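Side-chain contacts in ribosomal RNA processing protein 6 (Trypanosoma brucei brucei, PDB 4NLC), which probably degrades RNA from its 3' end as the exosome-associated nuclease of the RRP6 family, here represented by its catalytic core: residues 272-275 / 276-279; 297-300 / 301-304. The protein carries 1 engineered substitution. All coordinates share one frame; numbering follows the deposited sequence.

Interaction 1: residues 272-275 / 276-279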
ATOM      1  N   PRO A 272       7.800 -22.582  -1.327  1.00 54.55           N
ATOM      2  CA  PRO A 272       8.355 -23.334  -2.472  1.00 53.90           C
ATOM      3  C   PRO A 272       7.581 -24.598  -2.863  1.00 58.18           C
ATOM      4  O   PRO A 272       7.806 -25.132  -3.953  1.00 55.87           O
ATOM      5  CB  PRO A 272       9.794 -23.640  -2.044  1.00 56.14           C
ATOM      6  CG  PRO A 272      10.063 -22.723  -0.861  1.00 61.60           C
ATOM      7  CD  PRO A 272       8.749 -22.548  -0.192  1.00 57.53           C
ATOM      8  N   ASP A 273       6.664 -25.059  -1.981  1.00 56.39           N
ATOM      9  CA  ASP A 273       5.828 -26.240  -2.212  1.00 57.20           C
ATOM     10  C   ASP A 273       4.397 -25.870  -2.647  1.00 62.30           C
ATOM     11  O   ASP A 273       3.683 -26.753  -3.121  1.00 61.89           O
ATOM     12  CB  ASP A 273       5.729 -27.115  -0.926  1.00 60.41           C
ATOM     13  CG  ASP A 273       6.994 -27.334  -0.103  1.00 65.79           C
ATOM     14  OD1 ASP A 273       8.088 -27.421  -0.697  1.00 65.67           O
ATOM     15  OD2 ASP A 273       6.877 -27.487   1.129  1.00 69.76           O
ATOM     16  N   VAL A 274       3.961 -24.591  -2.444  1.00 59.42           N
ATOM     17  CA  VAL A 274       2.565 -24.162  -2.651  1.00 58.99           C
ATOM     18  C   VAL A 274       2.349 -22.975  -3.632  1.00 59.63           C
ATOM     19  O   VAL A 274       1.516 -23.113  -4.526  1.00 58.19           O
ATOM     20  CB  VAL A 274       1.893 -23.852  -1.262  1.00 64.34           C
ATOM     21  CG1 VAL A 274       0.433 -23.411  -1.407  1.00 64.94           C
ATOM     22  CG2 VAL A 274       1.994 -25.041  -0.300  1.00 65.50           C
ATOM     23  N   THR A 275       2.999 -21.798  -3.404  1.00 55.50           N
ATOM     24  CA  THR A 275       2.786 -20.526  -4.141  1.00 53.41           C
ATOM     25  C   THR A 275       2.598 -20.700  -5.656  1.00 54.32           C
ATOM     26  O   THR A 275       1.654 -20.118  -6.203  1.00 53.17           O
ATOM     27  CB  THR A 275       3.864 -19.467  -3.829  1.00 54.42           C
ATOM     28  OG1 THR A 275       4.050 -19.378  -2.422  1.00 51.95           O
ATOM     29  CG2 THR A 275       3.487 -18.075  -4.334  1.00 51.20           C
ATOM     30  N   TYR A 276       3.467 -21.506  -6.320  1.00 49.15           N
ATOM     31  CA  TYR A 276       3.367 -21.773  -7.757  1.00 47.51           C
ATOM     32  C   TYR A 276       1.956 -22.294  -8.177  1.00 52.10           C
ATOM     33  O   TYR A 276       1.434 -21.851  -9.199  1.00 50.99           O
ATOM     34  CB  TYR A 276       4.509 -22.700  -8.229  1.00 47.37           C
ATOM     35  CG  TYR A 276       4.299 -24.173  -7.956  1.00 49.31           C
ATOM     36  CD1 TYR A 276       4.623 -24.726  -6.720  1.00 52.18           C
ATOM     37  CD2 TYR A 276       3.792 -25.017  -8.937  1.00 49.53           C
ATOM     38  CE1 TYR A 276       4.429 -26.080  -6.462  1.00 54.00           C
ATOM     39  CE2 TYR A 276       3.602 -26.377  -8.694  1.00 51.00           C
ATOM     40  CZ  TYR A 276       3.931 -26.905  -7.457  1.00 60.28           C
ATOM     41  OH  TYR A 276       3.748 -28.245  -7.216  1.00 63.70           O
ATOM     42  N   LYS A 277       1.337 -23.185  -7.361  1.00 50.52           N
ATOM     43  CA  LYS A 277       0.001 -23.742  -7.621  1.00 52.04           C
ATOM     44  C   LYS A 277      -1.080 -22.662  -7.498  1.00 58.91           C
ATOM     45  O   LYS A 277      -2.057 -22.684  -8.252  1.00 59.42           O
ATOM     46  CB  LYS A 277      -0.329 -24.897  -6.661  1.00 55.53           C
ATOM     47  CG  LYS A 277       0.385 -26.220  -6.956  1.00 58.85           C
ATOM     48  CD  LYS A 277       0.067 -27.276  -5.894  1.00 56.28           C
ATOM     49  CE  LYS A 277       0.787 -27.040  -4.586  1.00 59.67           C
ATOM     50  NZ  LYS A 277      -0.147 -26.980  -3.434  1.00 68.45           N
ATOM     51  N   GLN A 278      -0.901 -21.725  -6.546  1.00 56.32           N
ATOM     52  CA  GLN A 278      -1.838 -20.628  -6.296  1.00 57.87           C
ATOM     53  C   GLN A 278      -1.854 -19.622  -7.445  1.00 63.37           C
ATOM     54  O   GLN A 278      -2.889 -19.018  -7.719  1.00 64.79           O
ATOM     55  CB  GLN A 278      -1.491 -19.920  -4.980  1.00 59.54           C
ATOM     56  CG  GLN A 278      -1.840 -20.737  -3.732  1.00 69.14           C
ATOM     57  CD  GLN A 278      -1.211 -20.224  -2.452  1.00 76.57           C
ATOM     58  OE1 GLN A 278      -0.185 -19.534  -2.446  1.00 63.30           O
ATOM     59  NE2 GLN A 278      -1.781 -20.618  -1.325  1.00 73.99           N
ATOM     60  N   ALA A 279      -0.708 -19.453  -8.121  1.00 59.46           N
ATOM     61  CA  ALA A 279      -0.540 -18.509  -9.221  1.00 58.93           C
ATOM     62  C   ALA A 279      -0.801 -19.125 -10.591  1.00 62.90           C
ATOM     63  O   ALA A 279      -1.256 -18.414 -11.495  1.00 62.71           O
ATOM     64  CB  ALA A 279       0.855 -17.913  -9.172  1.00 58.30           C
TER
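Tyr-276 carries CG in the position between its backbone N and carbonyl carbon (chi1 80°), and this turns the ring back over the start of helix 275-280, where CE1 lies 3.5 Å from Asp-273 O. Lys-277 folds back over the same carbonyl: a bend at chi3 (-75°) brings its CE to 3.3 Å from Asp-273 O, an approach of carbon to oxygen rather than a bond by the amine. The motif is the first turn of a short surface helix with Val-274 at the N-cap position. Val-274 has no polar side-chain atom to cap with; its carbonyl oxygen opens the helical bonding. Val-274 O accepts Lys-277 N at 2.8 Å and takes a second, weak bond from Gln-278 N at 3.4 Å. Thr-275 O follows with a bond from Ala-279 N at 3.1 Å. One turn on, the extended chain of Gln-278 runs back to the cap residue, its NE2 coming within 3.6 Å of Val-274 CG1, a van der Waals touch. The hydroxyl of Thr-275, OG1, is hydrogen-bonded to the backbone N of Asp-271, just before the turn. The carboxylate of Asp-273 points to helix 289-309, where OD1 forms a salt bridge with Arg-296. Thr-275, Tyr-276 and Ala-279 rest on Phe-299, and Tyr-276 also on Arg-296, which lays the short helix against helix 289-309; Leu-284 of the following loop touches the tyrosine as well. Within the turn, Lys-277 CG covers part of one face of the Tyr-276 ring, 3.6 Å above its plane and offset toward the rim.

Interaction 2: residues 297-300 / 301-304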
ATOM      1  N   GLU A 297       9.879 -25.107 -10.585  1.00 32.68           N
ATOM      2  CA  GLU A 297      11.260 -24.611 -10.521  1.00 32.34           C
ATOM      3  C   GLU A 297      11.425 -23.244 -11.199  1.00 33.69           C
ATOM      4  O   GLU A 297      12.129 -22.403 -10.654  1.00 33.66           O
ATOM      5  CB  GLU A 297      12.265 -25.643 -11.054  1.00 34.12           C
ATOM      6  CG  GLU A 297      12.356 -26.946 -10.267  1.00 48.18           C
ATOM      7  CD  GLU A 297      12.974 -26.864  -8.886  1.00 81.66           C
ATOM      8  OE1 GLU A 297      14.062 -26.260  -8.748  1.00 88.81           O
ATOM      9  OE2 GLU A 297      12.382 -27.435  -7.940  1.00 81.18           O
ATOM     10  N   ILE A 298      10.777 -23.016 -12.369  1.00 28.76           N
ATOM     11  CA  ILE A 298      10.810 -21.705 -13.037  1.00 29.52           C
ATOM     12  C   ILE A 298      10.122 -20.654 -12.126  1.00 36.90           C
ATOM     13  O   ILE A 298      10.650 -19.561 -11.939  1.00 37.16           O
ATOM     14  CB  ILE A 298      10.176 -21.720 -14.455  1.00 32.26           C
ATOM     15  CG1 ILE A 298      11.000 -22.587 -15.470  1.00 31.69           C
ATOM     16  CG2 ILE A 298       9.939 -20.281 -14.980  1.00 33.15           C
ATOM     17  CD1 ILE A 298      12.445 -22.057 -15.875  1.00 36.96           C
ATOM     18  N   PHE A 299       8.976 -21.020 -11.535  1.00 35.29           N
ATOM     19  CA  PHE A 299       8.242 -20.144 -10.642  1.00 35.97           C
ATOM     20  C   PHE A 299       9.063 -19.800  -9.399  1.00 39.54           C
ATOM     21  O   PHE A 299       9.071 -18.647  -8.979  1.00 39.32           O
ATOM     22  CB  PHE A 299       6.857 -20.730 -10.281  1.00 38.37           C
ATOM     23  CG  PHE A 299       5.973 -19.709  -9.594  1.00 41.36           C
ATOM     24  CD1 PHE A 299       6.065 -19.491  -8.219  1.00 45.61           C
ATOM     25  CD2 PHE A 299       5.108 -18.908 -10.330  1.00 43.67           C
ATOM     26  CE1 PHE A 299       5.284 -18.509  -7.593  1.00 47.24           C
ATOM     27  CE2 PHE A 299       4.311 -17.948  -9.697  1.00 47.04           C
ATOM     28  CZ  PHE A 299       4.410 -17.747  -8.336  1.00 45.44           C
ATOM     29  N   ASN A 300       9.758 -20.785  -8.821  1.00 37.45           N
ATOM     30  CA  ASN A 300      10.586 -20.552  -7.631  1.00 37.48           C
ATOM     31  C   ASN A 300      11.807 -19.741  -7.958  1.00 38.12           C
ATOM     32  O   ASN A 300      12.177 -18.882  -7.164  1.00 37.13           O
ATOM     33  CB  ASN A 300      10.915 -21.847  -6.898  1.00 37.54           C
ATOM     34  CG  ASN A 300       9.701 -22.381  -6.202  1.00 49.41           C
ATOM     35  OD1 ASN A 300       8.656 -21.724  -6.150  1.00 53.64           O
ATOM     36  ND2 ASN A 300       9.800 -23.567  -5.648  1.00 34.57           N
ATOM     37  N   TRP A 301      12.386 -19.956  -9.162  1.00 33.06           N
ATOM     38  CA  TRP A 301      13.498 -19.152  -9.648  1.00 32.22           C
ATOM     39  C   TRP A 301      13.012 -17.688  -9.860  1.00 34.72           C
ATOM     40  O   TRP A 301      13.725 -16.740  -9.506  1.00 35.22           O
ATOM     41  CB  TRP A 301      14.061 -19.710 -10.966  1.00 30.76           C
ATOM     42  CG  TRP A 301      15.147 -18.833 -11.497  1.00 32.12           C
ATOM     43  CD1 TRP A 301      16.457 -18.849 -11.124  1.00 35.60           C
ATOM     44  CD2 TRP A 301      14.979 -17.665 -12.321  1.00 31.61           C
ATOM     45  NE1 TRP A 301      17.122 -17.786 -11.685  1.00 35.01           N
ATOM     46  CE2 TRP A 301      16.242 -17.048 -12.433  1.00 36.02           C
ATOM     47  CE3 TRP A 301      13.885 -17.093 -12.997  1.00 32.69           C
ATOM     48  CZ2 TRP A 301      16.453 -15.907 -13.217  1.00 35.53           C
ATOM     49  CZ3 TRP A 301      14.089 -15.952 -13.760  1.00 34.37           C
ATOM     50  CH2 TRP A 301      15.362 -15.376 -13.874  1.00 35.50           C
ATOM     51  N   ARG A 302      11.822 -17.520 -10.462  1.00 29.10           N
ATOM     52  CA  ARG A 302      11.247 -16.210 -10.775  1.00 29.17           C
ATOM     53  C   ARG A 302      11.066 -15.382  -9.521  1.00 34.05           C
ATOM     54  O   ARG A 302      11.332 -14.181  -9.552  1.00 34.02           O
ATOM     55  CB  ARG A 302       9.943 -16.333 -11.602  1.00 27.85           C
ATOM     56  CG  ARG A 302       9.435 -15.005 -12.148  1.00 31.65           C
ATOM     57  CD  ARG A 302       8.081 -15.134 -12.814  1.00 39.87           C
ATOM     58  NE  ARG A 302       7.048 -15.408 -11.831  1.00 43.93           N
ATOM     59  CZ  ARG A 302       5.840 -14.868 -11.837  1.00 48.33           C
ATOM     60  NH1 ARG A 302       5.484 -14.034 -12.801  1.00 33.74           N
ATOM     61  NH2 ARG A 302       4.982 -15.153 -10.878  1.00 31.32           N
ATOM     62  N   ASP A 303      10.681 -16.024  -8.411  1.00 31.67           N
ATOM     63  CA  ASP A 303      10.530 -15.327  -7.140  1.00 31.93           C
ATOM     64  C   ASP A 303      11.900 -14.921  -6.569  1.00 35.48           C
ATOM     65  O   ASP A 303      12.042 -13.791  -6.134  1.00 34.61           O
ATOM     66  CB  ASP A 303       9.699 -16.134  -6.143  1.00 33.94           C
ATOM     67  CG  ASP A 303       9.364 -15.311  -4.911  1.00 40.29           C
ATOM     68  OD1 ASP A 303       8.395 -14.523  -4.965  1.00 38.60           O
ATOM     69  OD2 ASP A 303      10.091 -15.429  -3.912  1.00 44.97           O
ATOM     70  N   MET A 304      12.895 -15.814  -6.601  1.00 33.18           N
ATOM     71  CA  MET A 304      14.267 -15.524  -6.156  1.00 34.73           C
ATOM     72  C   MET A 304      14.874 -14.345  -6.955  1.00 34.58           C
ATOM     73  O   MET A 304      15.327 -13.372  -6.361  1.00 32.78           O
ATOM     74  CB  MET A 304      15.168 -16.779  -6.249  1.00 39.09           C
ATOM     75  CG  MET A 304      14.856 -17.815  -5.180  1.00 47.26           C
ATOM     76  SD  MET A 304      15.751 -19.411  -5.281  1.00 56.69           S
ATOM     77  CE  MET A 304      16.416 -19.508  -3.595  1.00 54.67           C
TER
HETATM   78  O   HOH W   1       7.532 -16.356  -9.153  1.00 36.63           O
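Phe-299 meets Arg-302 one turn along helix 289-309: Arg-302 NH2 lies only 3.1 Å from CE2 of the ring, with the ring and guanidinium planes 47° apart. Both side chains leave the backbone with CG beside the carbonyl carbon, and a bend at chi3 (69°) brings the guanidinium of Arg-302 to the ring. A water sits over the centre of the same ring, 3.3 Å above its plane. It donates to Phe-299 O at 2.8 Å and accepts from Arg-302 NE at 2.9 Å, joining the arginine to the backbone; NH1 is taken by the carbonyl of Met-317. This is the buried side of a helix of the HRDC domain, and Trp-301 extends it. Its indole packs on Val-316 and on Lys-353 and Leu-354 of helix 351-359, while its backbone N donates to Glu-297 O at 2.9 Å and its CB rests against that oxygen. Asn-300 turns to another side of the helix, its ND2 bonded to the carbonyl of Pro-272 and its OD1 in the plane of the Phe-299 ring, at the edge. The backbone oxygen of Asn-300 receives Met-304 N at 3.2 Å with a nearly straight N-H angle of 165°, and Met-304 CG lies 3.5 Å from that oxygen.

How the interactions relate
Following the chain, interaction 1 starts helix 275-280 after the loop that follows helix 249-261, and interaction 2 comes later, in the middle of helix 289-309. The two stand in series, neither enclosing nor crossing the other; each joins residues three to five apart within one continuous run, so neither closes a long loop. The centres of interactions 1 and 2 are about 10 Å apart. Phe-299 is the main packing surface between them, with Ala-279 CB 3.5 Å from its CE2, alongside the hydrogen bond from Asn-300 to Pro-272. Asp-303, in a salt bridge with Arg-307, is also hydrogen-bonded to Tyr-105 OH in the exonuclease part, and interaction 2 reaches HRDC helices 319-328 and 351-359.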